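Local atomic coordinates of pirin-like protein YhaK (Escherichia coli, PDB entry 2VEC), a protein that is a monomeric cytoplasmic bicupin of the pirin family that is probably redox-sensitive and lacks quercetin 2,3-dioxygenase activity. Residues A[38-43]-A[207-212]; A[50-55]-A[60-65]; A[116-119]-A[123-126]. All blocks are in the same frame, centred on the assembly; numbering follows the deposited sequence. Where two conformers were deposited one is given.

Interaction 1 of 3, residues A[38-43]-A[207-212]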
loop_
_atom_site.group_PDB
_atom_site.type_symbol
_atom_site.label_atom_id
_atom_site.label_comp_id
_atom_site.label_asym_id
_atom_site.label_seq_id
_atom_site.Cartn_x
_atom_site.Cartn_y
_atom_site.Cartn_z
ATOM N N TYR A 38 19.700 1.793 4.334
ATOM C CA TYR A 38 20.323 0.874 3.372
ATOM C C TYR A 38 19.592 -0.445 3.122
ATOM O O TYR A 38 19.386 -0.825 1.959
ATOM C CB TYR A 38 21.808 0.632 3.671
ATOM C CG TYR A 38 22.715 1.626 2.992
ATOM C CD1 TYR A 38 22.598 1.888 1.619
ATOM C CD2 TYR A 38 23.699 2.306 3.716
ATOM C CE1 TYR A 38 23.453 2.809 0.981
ATOM C CE2 TYR A 38 24.554 3.222 3.097
ATOM C CZ TYR A 38 24.424 3.471 1.731
ATOM O OH TYR A 38 25.273 4.381 1.127
ATOM N N GLY A 39 19.202 -1.133 4.189
ATOM C CA GLY A 39 18.577 -2.437 4.038
ATOM C C GLY A 39 17.061 -2.441 3.977
ATOM O O GLY A 39 16.434 -3.425 4.380
ATOM N N TRP A 40 16.457 -1.368 3.457
ATOM C CA TRP A 40 14.982 -1.296 3.386
ATOM C C TRP A 40 14.367 -2.452 2.594
ATOM O O TRP A 40 13.230 -2.881 2.876
ATOM C CB TRP A 40 14.514 0.045 2.807
ATOM C CG TRP A 40 14.856 0.303 1.348
ATOM C CD1 TRP A 40 16.083 0.604 0.838
ATOM C CD2 TRP A 40 13.938 0.349 0.243
ATOM N NE1 TRP A 40 15.996 0.796 -0.524
ATOM C CE2 TRP A 40 14.692 0.645 -0.914
ATOM C CE3 TRP A 40 12.557 0.128 0.114
ATOM C CZ2 TRP A 40 14.114 0.746 -2.186
ATOM C CZ3 TRP A 40 11.976 0.233 -1.159
ATOM C CH2 TRP A 40 12.765 0.554 -2.288
ATOM N N LEU A 41 15.080 -2.920 1.563
ATOM C CA LEU A 41 14.542 -3.984 0.705
ATOM C C LEU A 41 14.614 -5.344 1.395
ATOM O O LEU A 41 14.007 -6.309 0.928
ATOM C CB LEU A 41 15.254 -4.041 -0.668
ATOM C CG LEU A 41 14.906 -2.981 -1.720
ATOM C CD1 LEU A 41 15.773 -3.173 -3.012
ATOM C CD2 LEU A 41 13.418 -2.940 -2.045
ATOM N N GLN A 42 15.376 -5.434 2.484
ATOM C CA GLN A 42 15.424 -6.659 3.277
ATOM C C GLN A 42 14.467 -6.635 4.460
ATOM O O GLN A 42 14.354 -7.619 5.180
ATOM C CB GLN A 42 16.851 -6.959 3.751
ATOM C CG GLN A 42 17.716 -7.457 2.621
ATOM C CD GLN A 42 18.093 -6.344 1.656
ATOM O OE1 GLN A 42 18.423 -5.228 2.080
ATOM N NE2 GLN A 42 18.049 -6.639 0.347
ATOM N N ALA A 43 13.767 -5.522 4.673
ATOM C CA ALA A 43 12.934 -5.434 5.871
ATOM C C ALA A 43 11.685 -6.322 5.710
ATOM O O ALA A 43 11.157 -6.469 4.593
ATOM C CB ALA A 43 12.554 -4.005 6.155
ATOM N N GLN A 207 2.597 5.748 5.598
ATOM C CA GLN A 207 3.535 4.636 5.718
ATOM C C GLN A 207 4.863 5.016 5.102
ATOM O O GLN A 207 4.906 5.464 3.958
ATOM C CB GLN A 207 2.976 3.343 5.064
ATOM C CG GLN A 207 3.967 2.152 5.140
ATOM C CD GLN A 207 4.220 1.743 6.596
ATOM O OE1 GLN A 207 3.277 1.699 7.388
ATOM N NE2 GLN A 207 5.462 1.457 6.948
ATOM N N SER A 208 5.948 4.840 5.851
ATOM C CA SER A 208 7.267 4.957 5.272
ATOM C C SER A 208 7.588 3.633 4.554
ATOM O O SER A 208 7.587 2.550 5.211
ATOM C CB SER A 208 8.291 5.239 6.382
ATOM O OG SER A 208 9.617 4.895 5.920
ATOM N N ILE A 209 7.847 3.703 3.242
ATOM C CA ILE A 209 8.382 2.536 2.534
ATOM C C ILE A 209 9.903 2.541 2.717
ATOM O O ILE A 209 10.514 1.520 3.116
ATOM C CB ILE A 209 8.002 2.536 1.043
ATOM C CG1 ILE A 209 6.463 2.375 0.870
ATOM C CG2 ILE A 209 8.729 1.382 0.291
ATOM C CD1 ILE A 209 6.013 2.726 -0.614
ATOM N N HIS A 210 10.496 3.697 2.408
ATOM C CA HIS A 210 11.862 3.946 2.837
ATOM C C HIS A 210 12.111 5.422 3.040
ATOM O O HIS A 210 11.496 6.295 2.449
ATOM C CB HIS A 210 12.917 3.284 1.957
ATOM C CG HIS A 210 13.122 3.947 0.633
ATOM N ND1 HIS A 210 13.896 5.077 0.477
ATOM C CD2 HIS A 210 12.681 3.618 -0.600
ATOM C CE1 HIS A 210 13.918 5.421 -0.799
ATOM N NE2 HIS A 210 13.199 4.546 -1.475
ATOM N N GLY A 211 12.915 5.671 4.066
ATOM C CA GLY A 211 13.206 7.040 4.521
ATOM C C GLY A 211 12.267 7.582 5.589
ATOM O O GLY A 211 11.291 6.945 6.000
ATOM N N LYS A 212 12.596 8.772 6.067
ATOM C CA LYS A 212 11.883 9.371 7.185
ATOM C C LYS A 212 11.227 10.665 6.705
ATOM O O LYS A 212 11.679 11.275 5.733
ATOM C CB LYS A 212 12.840 9.624 8.345
ATOM C CG LYS A 212 14.048 10.403 7.980
ATOM C CD LYS A 212 15.022 10.524 9.183
ATOM C CE LYS A 212 16.418 10.888 8.706
ATOM N NZ LYS A 212 17.203 11.484 9.851
#
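Trp40 packs on His210 in a corner that Ser208 OG holds from within: this hydroxyl donates a bond of 2.6 Å to Gly211 O and also meets the backbone N of Gly228. The donor lies in the plane of the Gly211 carbonyl, at a C=O...OG angle of 153°. Next door, Gln207 NE2 reaches Ser208 O at 3.0 Å, its donor standing above the carbonyl plane, and also bonds to Gly228 O, which ties the amide to the same loop as Ser208; Gln207 OE1 meets Tyr205 OH. Gly228 follows Cys227, which is disulfide-bonded to Cys33, so the corner is anchored close to a covalent tie between the N-terminal region and the C-terminal cupin.

In this bicupin, strand 203-208 belongs to the larger sheet of the second cupin, and the chain leaves it through a classic beta bulge in which Ile209 and His210 both face Arg248. The segment 38-43, by contrast, is the loop leading into strand 45-48 of the first cupin, so the contact joins the two barrels.

Across the junction the contact is apolar. Trp40 CG sits between its own backbone N and carbonyl carbon (chi1 67°), which swings the indole toward the bulge. His210 CD2 comes over one face of the indole, 3.5 Å from Trp40 CH2 and displaced toward the rim, and His210 CB rests 3.5 Å from Trp40 CD2. The opposite face is covered by Leu41 CG, 3.7 Å above the plane of the Trp40 ring. The imidazole and the six-membered ring are inclined at 45°, neither stacked nor T-shaped; as His210 has two deposited conformers, its ring contacts and this tilt describe one of them. Ile209 CG2 extends the apolar surface, 3.7 Å from Trp40 CZ3.

Interaction 2 of 3, residues A[50-55]-A[60-65]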
loop_
_atom_site.group_PDB
_atom_site.type_symbol
_atom_site.label_atom_id
_atom_site.label_comp_id
_atom_site.label_asym_id
_atom_site.label_seq_id
_atom_site.Cartn_x
_atom_site.Cartn_y
_atom_site.Cartn_z
ATOM N N GLY A 50 -7.531 -3.121 13.216
ATOM C CA GLY A 50 -8.950 -3.333 13.398
ATOM C C GLY A 50 -9.846 -2.633 12.391
ATOM O O GLY A 50 -9.373 -1.847 11.581
ATOM N N HIS A 51 -11.138 -2.941 12.483
ATOM C CA HIS A 51 -12.179 -2.393 11.616
ATOM C C HIS A 51 -12.916 -1.278 12.333
ATOM O O HIS A 51 -13.595 -1.514 13.363
ATOM C CB HIS A 51 -13.137 -3.546 11.219
ATOM C CG HIS A 51 -14.283 -3.129 10.344
ATOM N ND1 HIS A 51 -14.209 -3.138 8.968
ATOM C CD2 HIS A 51 -15.536 -2.712 10.657
ATOM C CE1 HIS A 51 -15.388 -2.778 8.466
ATOM N NE2 HIS A 51 -16.192 -2.467 9.472
ATOM N N TYR A 52 -12.894 -0.079 11.737
ATOM C CA TYR A 52 -13.564 1.079 12.373
ATOM C C TYR A 52 -15.076 1.182 12.075
ATOM O O TYR A 52 -15.531 0.755 11.032
ATOM C CB TYR A 52 -12.849 2.374 11.993
ATOM C CG TYR A 52 -11.487 2.493 12.630
ATOM C CD1 TYR A 52 -11.368 2.795 14.012
ATOM C CD2 TYR A 52 -10.342 2.281 11.889
ATOM C CE1 TYR A 52 -10.131 2.904 14.613
ATOM C CE2 TYR A 52 -9.069 2.381 12.496
ATOM C CZ TYR A 52 -8.977 2.696 13.837
ATOM O OH TYR A 52 -7.721 2.804 14.379
ATOM N N PHE A 53 -15.826 1.747 13.011
ATOM C CA PHE A 53 -17.255 1.977 12.855
ATOM C C PHE A 53 -17.498 3.429 13.246
ATOM O O PHE A 53 -16.756 3.995 14.061
ATOM C CB PHE A 53 -18.068 1.100 13.820
ATOM C CG PHE A 53 -18.012 -0.378 13.531
ATOM C CD1 PHE A 53 -18.961 -0.973 12.712
ATOM C CD2 PHE A 53 -17.025 -1.188 14.133
ATOM C CE1 PHE A 53 -18.914 -2.349 12.429
ATOM C CE2 PHE A 53 -16.997 -2.562 13.897
ATOM C CZ PHE A 53 -17.940 -3.151 13.043
ATOM N N ASP A 54 -18.570 4.017 12.692
ATOM C CA ASP A 54 -18.977 5.398 13.022
ATOM C C ASP A 54 -20.478 5.400 12.685
ATOM O O ASP A 54 -20.854 5.010 11.581
ATOM C CB ASP A 54 -18.238 6.353 12.085
ATOM C CG ASP A 54 -18.570 7.833 12.303
ATOM O OD1 ASP A 54 -19.694 8.245 12.656
ATOM O OD2 ASP A 54 -17.656 8.625 12.033
ATOM N N PRO A 55 -21.324 5.816 13.626
ATOM C CA PRO A 55 -22.758 5.771 13.334
ATOM C C PRO A 55 -23.145 6.684 12.159
ATOM O O PRO A 55 -24.233 6.538 11.614
ATOM C CB PRO A 55 -23.400 6.255 14.643
ATOM C CG PRO A 55 -22.336 6.966 15.380
ATOM C CD PRO A 55 -21.042 6.316 14.990
ATOM N N TYR A 60 -18.465 1.230 5.756
ATOM C CA TYR A 60 -17.233 1.502 5.045
ATOM C C TYR A 60 -16.055 0.630 5.503
ATOM O O TYR A 60 -16.025 0.159 6.656
ATOM C CB TYR A 60 -16.880 2.984 5.228
ATOM C CG TYR A 60 -17.860 3.886 4.499
ATOM C CD1 TYR A 60 -17.655 4.252 3.160
ATOM C CD2 TYR A 60 -18.996 4.357 5.143
ATOM C CE1 TYR A 60 -18.585 5.092 2.493
ATOM C CE2 TYR A 60 -19.905 5.177 4.493
ATOM C CZ TYR A 60 -19.695 5.536 3.172
ATOM O OH TYR A 60 -20.607 6.333 2.531
ATOM N N ALA A 61 -15.063 0.521 4.616
ATOM C CA ALA A 61 -13.862 -0.321 4.808
ATOM C C ALA A 61 -12.767 0.309 5.638
ATOM O O ALA A 61 -12.612 1.576 5.672
ATOM C CB ALA A 61 -13.259 -0.697 3.425
ATOM N N SER A 62 -11.972 -0.568 6.262
ATOM C CA SER A 62 -10.737 -0.206 6.962
ATOM C C SER A 62 -9.514 -0.864 6.310
ATOM O O SER A 62 -9.650 -1.880 5.607
ATOM C CB SER A 62 -10.806 -0.603 8.448
ATOM O OG SER A 62 -11.791 0.198 9.133
ATOM N N LEU A 63 -8.358 -0.246 6.502
ATOM C CA LEU A 63 -7.042 -0.868 6.262
ATOM C C LEU A 63 -6.825 -1.969 7.299
ATOM O O LEU A 63 -6.767 -1.658 8.494
ATOM C CB LEU A 63 -5.963 0.187 6.395
ATOM C CG LEU A 63 -4.529 -0.319 6.255
ATOM C CD1 LEU A 63 -4.269 -0.831 4.818
ATOM C CD2 LEU A 63 -3.516 0.757 6.667
ATOM N N ARG A 64 -6.778 -3.230 6.868
ATOM C CA ARG A 64 -6.692 -4.369 7.824
ATOM C C ARG A 64 -5.285 -4.944 8.029
ATOM O O ARG A 64 -4.946 -5.450 9.093
ATOM C CB ARG A 64 -7.672 -5.472 7.414
ATOM C CG ARG A 64 -9.139 -4.975 7.314
ATOM C CD ARG A 64 -9.615 -4.289 8.653
ATOM N NE ARG A 64 -9.444 -5.136 9.842
ATOM C CZ ARG A 64 -10.285 -6.106 10.196
ATOM N NH1 ARG A 64 -11.367 -6.360 9.443
ATOM N NH2 ARG A 64 -10.080 -6.788 11.316
ATOM N N VAL A 65 -4.452 -4.862 7.003
ATOM C CA VAL A 65 -3.086 -5.360 7.139
ATOM C C VAL A 65 -2.237 -4.442 6.281
ATOM O O VAL A 65 -2.694 -4.012 5.218
ATOM C CB VAL A 65 -2.980 -6.777 6.560
ATOM C CG1 VAL A 65 -1.460 -7.171 6.292
ATOM C CG2 VAL A 65 -3.677 -7.776 7.503
HETATM O O HOH W 1 -7.867 0.171 10.313
HETATM O O HOH W 2 -17.616 0.429 9.207
#
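The chain segments 50-55 and 60-65 run antiparallel and draw closest where the CA atoms of His51 and Ser62 are 5.3 Å apart. They are the two arms of the connection between neighbouring strands 45-48 and 63-71 in the larger sheet of the first cupin, where the ladder has given way to side-chain and water bridges. A classic beta bulge at Arg64 and Val65, both facing Trp141, marks the start of the second strand.

Ser62 OG takes the place of a backbone acceptor. It lies anti to its own carbonyl carbon (chi1 -67°) and receives the N-H of Tyr52 at 2.8 Å, almost straight at 172°. The same oxygen touches His51 CA and the flank of the Tyr52 side chain, whose ring also makes a cation-pi contact with Arg203 of the second cupin. Two residues earlier, a water donates to both Gly50 O and Leu63 O, 2.8 Å from each.

Arg64 folds back at chi2 and chi3 to lay its guanidinium beside the first arm, with His51 CB over one face. NE bonds to Phe49 O, and NH1 forms a salt bridge with Asp143, whose other carboxylate oxygen receives His51 ND1 and Ser62 N. Asp143 would thus offset the arginine's charge while fixing the imidazole's rotation. Next to ND1 in that ring, His51 CE1 lies 3.5 Å from Tyr60 O, and a second water lies between Tyr52 O (2.8 Å) and Tyr60 O (3.0 Å) and takes a weak bond from His51 NE2.

Interaction 3 of 3, residues A[116-119]-A[123-126]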
loop_
_atom_site.group_PDB
_atom_site.type_symbol
_atom_site.label_atom_id
_atom_site.label_comp_id
_atom_site.label_asym_id
_atom_site.label_seq_id
_atom_site.Cartn_x
_atom_site.Cartn_y
_atom_site.Cartn_z
ATOM N N LEU A 116 -5.769 -7.361 -6.394
ATOM C CA LEU A 116 -6.588 -8.575 -6.546
ATOM C C LEU A 116 -7.872 -8.362 -5.784
ATOM O O LEU A 116 -7.830 -8.177 -4.566
ATOM C CB LEU A 116 -5.818 -9.787 -5.985
ATOM C CG LEU A 116 -4.440 -10.018 -6.609
ATOM C CD1 LEU A 116 -3.691 -11.111 -5.840
ATOM C CD2 LEU A 116 -4.637 -10.431 -8.076
ATOM N N SER A 117 -8.996 -8.377 -6.499
ATOM C CA SER A 117 -10.325 -8.188 -5.883
ATOM C C SER A 117 -10.782 -9.596 -5.658
ATOM O O SER A 117 -11.172 -10.275 -6.611
ATOM C CB SER A 117 -11.256 -7.420 -6.814
ATOM O OG SER A 117 -10.765 -6.084 -6.911
ATOM N N THR A 118 -10.612 -10.076 -4.426
ATOM C CA THR A 118 -10.660 -11.519 -4.182
ATOM C C THR A 118 -12.097 -12.000 -4.063
ATOM O O THR A 118 -13.021 -11.201 -3.817
ATOM C CB THR A 118 -9.858 -11.942 -2.931
ATOM O OG1 THR A 118 -10.499 -11.427 -1.767
ATOM C CG2 THR A 118 -8.416 -11.412 -2.987
ATOM N N GLN A 119 -12.269 -13.304 -4.226
ATOM C CA GLN A 119 -13.588 -13.913 -4.263
ATOM C C GLN A 119 -13.670 -14.998 -3.207
ATOM O O GLN A 119 -12.721 -15.745 -3.019
ATOM C CB GLN A 119 -13.867 -14.556 -5.624
ATOM C CG GLN A 119 -13.530 -13.752 -6.866
ATOM C CD GLN A 119 -13.713 -14.600 -8.147
ATOM O OE1 GLN A 119 -12.749 -15.165 -8.693
ATOM N NE2 GLN A 119 -14.970 -14.728 -8.604
ATOM N N SER A 123 -8.622 -19.752 -3.643
ATOM C CA SER A 123 -7.270 -19.785 -3.081
ATOM C C SER A 123 -6.307 -19.032 -3.976
ATOM O O SER A 123 -6.408 -19.119 -5.203
ATOM C CB SER A 123 -6.779 -21.228 -2.925
ATOM O OG SER A 123 -7.256 -21.799 -1.724
ATOM N N TYR A 124 -5.337 -18.357 -3.358
ATOM C CA TYR A 124 -4.421 -17.471 -4.050
ATOM C C TYR A 124 -2.982 -17.792 -3.705
ATOM O O TYR A 124 -2.650 -18.000 -2.542
ATOM C CB TYR A 124 -4.722 -15.998 -3.656
ATOM C CG TYR A 124 -6.089 -15.545 -4.107
ATOM C CD1 TYR A 124 -6.274 -14.938 -5.358
ATOM C CD2 TYR A 124 -7.216 -15.750 -3.296
ATOM C CE1 TYR A 124 -7.574 -14.521 -5.780
ATOM C CE2 TYR A 124 -8.485 -15.360 -3.710
ATOM C CZ TYR A 124 -8.661 -14.749 -4.944
ATOM O OH TYR A 124 -9.943 -14.383 -5.326
ATOM N N SER A 125 -2.119 -17.794 -4.712
ATOM C CA SER A 125 -0.715 -18.112 -4.488
ATOM C C SER A 125 0.201 -17.047 -5.069
ATOM O O SER A 125 -0.156 -16.350 -6.021
ATOM C CB SER A 125 -0.377 -19.491 -5.060
ATOM O OG SER A 125 -0.212 -19.440 -6.460
ATOM N N GLU A 126 1.384 -16.925 -4.479
ATOM C CA GLU A 126 2.339 -15.901 -4.864
ATOM C C GLU A 126 3.698 -16.563 -4.963
ATOM O O GLU A 126 4.172 -17.121 -3.978
ATOM C CB GLU A 126 2.350 -14.772 -3.820
ATOM C CG GLU A 126 3.632 -13.922 -3.805
ATOM C CD GLU A 126 3.542 -12.701 -2.885
ATOM O OE1 GLU A 126 2.957 -12.799 -1.782
ATOM O OE2 GLU A 126 4.063 -11.632 -3.278
HETATM O O HOH W 3 -10.115 -14.361 -7.818
#
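Tyr124 points its phenol across to Thr118 and Gln119, and nearly all of the contact is made by this one side chain. The CA atoms are far apart, 8.6 Å between Thr118 and Tyr124, so the length of the tyrosine spans the gap. With CG anti to the carbonyl carbon (chi1 -64°), the ring extends from the start of strand 124-128 to the loop that follows strand 112-116. It therefore links the smaller sheet of the first cupin to the loop at the end of a strand of the larger one.

The tight part is the buried side beneath Thr118. Its methyl CG2 lies over the ring face in a CH-pi contact, 4.2 Å from the ring centroid and 23° off the normal, displaced toward the hydroxyl end. Thr118 CB packs 3.4 Å from Tyr124 OH. The polar branch of the threonine is turned to another neighbour, OG1 bonding to Val85 O, while Thr118 N and O are held by Asp86 and Arg179. These bonds would hold in place the threonine from which the methyl is presented to the ring.

The other side is looser. Gln119 is partly exposed, its chain extended beyond CG and crossing the tyrosine at about a right angle, with CB still 3.9 Å from Tyr124 OH. A water on this side donates to Gln119 OE1 at 2.9 Å; its approach to Tyr124 OH is too short to be trusted.

At the ring edge, near its plane, Gln119 N donates to Tyr124 OH at 2.8 Å with a moderately bent angle of 149°. A loop N-H is thus satisfied by a side-chain hydroxyl instead of a strand carbonyl, and accepting it would probably polarise the O-H of the phenol.

In the fold
The three contacts are spread widely over the bicupin. Interactions 1 and 2 lie on opposite sides of the centre of the chain, their centres 26 Å apart, although their nearest atoms approach to about 7 Å. Interaction 3 is 26 Å from interaction 1 and 21 Å from interaction 2, centre to centre, and touches neither. In sequence, 38-43 with 207-212 encloses the other two, which follow one another within the first cupin: interaction 1 joins the cupins, whereas interactions 2 and 3 close local connections in the first. Asp143, the shared partner in interaction 2, precedes by two residues Cys145, which is oxidised to S-hydroxycysteine.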